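Local coordinates for protein cysteine hydrolase (Pseudomonas syringae pv. phaseolicola 1448A, PDB 3IRV) that probably acts as a hydrolase of the isochorismatase family of cysteine hydrolases, although its substrate is not established, at residues Thr23-Val28 against Thr141-Gly146. Residues are numbered along the deposited sequence; the frame is centred on the assembly and turned at random. Where two conformers were deposited one is given.
Sequences TAVIVV and TIIVCG
I26 and I142 meet through their CD1 methyls, 3.7 Å apart, between two central strands of the parallel β-sheet of an isochorismatase-like α/β fold, in which backbone bonds lie between the strands and side chains stand on the two faces. Strands 23-28 and 141-145 run alongside each other at 23°, joined by five backbone hydrogen bonds. The straightest, from I26 N to I143 O, spans 2.8 Å at 179°. Packing is close around I26 and I142. CG1 of I26 lies anti to its carbonyl carbon (chi1 -53°), and the extended chain beyond it carries CD1 across to CB and CG2 of I142 as well. At the strand end V28 CG2 lies against V144 CG1 at 3.9 Å and closer still to C145 O. On the opposite face V25 sits more loosely, its CG2 4.3 Å from I143 CD1, whereas T23 CG2 reaches the same methyl at 3.8 Å; helix 50-62 packs against V25, V27 and C145. The loose end is at T23 and T141, where, although both residues are buried, a water donates to both OG1 atoms and bridges hydroxyls that do not meet directly, while T23 OG1 also bonds to the backbone O of N19. At the far end G146, where the chain turns a corner, lies beside V28: a CB here would point toward strand 23-28 and collide with V28 O, and instead G146 CA makes a CA-H...O contact of 3.3 Å with V28 O.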
loop_
_atom_site.group_PDB
_atom_site.type_symbol
_atom_site.label_atom_id
_atom_site.label_comp_id
_atom_site.label_asym_id
_atom_site.label_seq_id
_atom_site.Cartn_x
_atom_site.Cartn_y
_atom_site.Cartn_z
ATOM N N THR A 23 1.458 -11.083 20.142
ATOM C CA THR A 23 1.644 -11.405 18.725
ATOM C C THR A 23 0.396 -12.081 18.154
ATOM O O THR A 23 -0.283 -12.838 18.860
ATOM C CB THR A 23 2.862 -12.345 18.570
ATOM O OG1 THR A 23 4.001 -11.698 19.144
ATOM C CG2 THR A 23 3.202 -12.651 17.097
ATOM N N ALA A 24 0.092 -11.806 16.880
ATOM C CA ALA A 24 -0.931 -12.570 16.187
ATOM C C ALA A 24 -0.441 -12.936 14.796
ATOM O O ALA A 24 0.330 -12.198 14.196
ATOM C CB ALA A 24 -2.188 -11.774 16.048
ATOM N N VAL A 25 -0.964 -14.046 14.280
ATOM C CA VAL A 25 -0.734 -14.433 12.881
ATOM C C VAL A 25 -1.949 -14.033 12.085
ATOM O O VAL A 25 -3.077 -14.298 12.503
ATOM C CB VAL A 25 -0.579 -15.972 12.739
ATOM C CG1 VAL A 25 -0.570 -16.419 11.255
ATOM C CG2 VAL A 25 0.682 -16.431 13.490
ATOM N N ILE A 26 -1.712 -13.385 10.950
ATOM C CA ILE A 26 -2.806 -12.998 10.072
ATOM C C ILE A 26 -2.686 -13.764 8.749
ATOM O O ILE A 26 -1.690 -13.652 8.020
ATOM C CB ILE A 26 -2.852 -11.486 9.817
ATOM C CG1 ILE A 26 -2.850 -10.716 11.146
ATOM C CG2 ILE A 26 -4.092 -11.132 8.981
ATOM C CD1 ILE A 26 -2.787 -9.215 10.962
ATOM N N VAL A 27 -3.708 -14.577 8.461
ATOM C CA VAL A 27 -3.736 -15.396 7.238
ATOM C C VAL A 27 -4.642 -14.692 6.225
ATOM O O VAL A 27 -5.882 -14.674 6.372
ATOM C CB VAL A 27 -4.288 -16.818 7.515
ATOM C CG1 VAL A 27 -4.193 -17.647 6.259
ATOM C CG2 VAL A 27 -3.507 -17.508 8.683
ATOM N N VAL A 28 -4.014 -14.068 5.234
ATOM C CA VAL A 28 -4.751 -13.194 4.322
ATOM C C VAL A 28 -5.374 -13.953 3.152
ATOM O O VAL A 28 -4.642 -14.486 2.292
ATOM C CB VAL A 28 -3.829 -12.086 3.778
ATOM C CG1 VAL A 28 -4.633 -11.112 2.888
ATOM C CG2 VAL A 28 -3.095 -11.366 4.949
ATOM N N THR A 141 2.326 -6.889 17.536
ATOM C CA THR A 141 3.183 -7.520 16.550
ATOM C C THR A 141 2.345 -8.485 15.731
ATOM O O THR A 141 1.615 -9.321 16.293
ATOM C CB THR A 141 4.340 -8.264 17.238
ATOM O OG1 THR A 141 5.044 -7.342 18.084
ATOM C CG2 THR A 141 5.290 -8.871 16.184
ATOM N N ILE A 142 2.413 -8.349 14.406
ATOM C CA ILE A 142 1.633 -9.222 13.513
ATOM C C ILE A 142 2.515 -9.907 12.472
ATOM O O ILE A 142 3.406 -9.278 11.897
ATOM C CB ILE A 142 0.451 -8.471 12.828
ATOM C CG1 ILE A 142 0.935 -7.271 11.988
ATOM C CG2 ILE A 142 -0.599 -8.004 13.869
ATOM C CD1 ILE A 142 -0.206 -6.542 11.216
ATOM N N ILE A 143 2.226 -11.190 12.228
ATOM C CA ILE A 143 2.962 -11.990 11.240
ATOM C C ILE A 143 2.001 -12.195 10.075
ATOM O O ILE A 143 0.917 -12.758 10.286
ATOM C CB ILE A 143 3.314 -13.374 11.845
ATOM C CG1 ILE A 143 4.278 -13.175 13.028
ATOM C CG2 ILE A 143 3.936 -14.299 10.795
ATOM C CD1 ILE A 143 4.419 -14.418 13.920
ATOM N N VAL A 144 2.385 -11.771 8.864
ATOM C CA VAL A 144 1.453 -11.746 7.735
ATOM C C VAL A 144 1.846 -12.811 6.719
ATOM O O VAL A 144 3.028 -12.898 6.326
ATOM C CB VAL A 144 1.423 -10.351 7.067
ATOM C CG1 VAL A 144 0.580 -10.368 5.780
ATOM C CG2 VAL A 144 0.885 -9.300 8.067
ATOM N N CYS A 145 0.864 -13.632 6.344
ATOM C CA CYS A 145 1.009 -14.604 5.267
ATOM C C CYS A 145 -0.277 -14.648 4.454
ATOM O O CYS A 145 -1.290 -14.061 4.873
ATOM C CB CYS A 145 1.325 -15.979 5.853
ATOM S SG CYS A 145 -0.023 -16.646 6.932
ATOM N N GLY A 146 -0.243 -15.309 3.291
ATOM C CA GLY A 146 -1.442 -15.430 2.453
ATOM C C GLY A 146 -1.261 -14.880 1.057
ATOM O O GLY A 146 -0.187 -14.993 0.513
HETATM O O HOH W 1 5.947 -9.572 19.877
#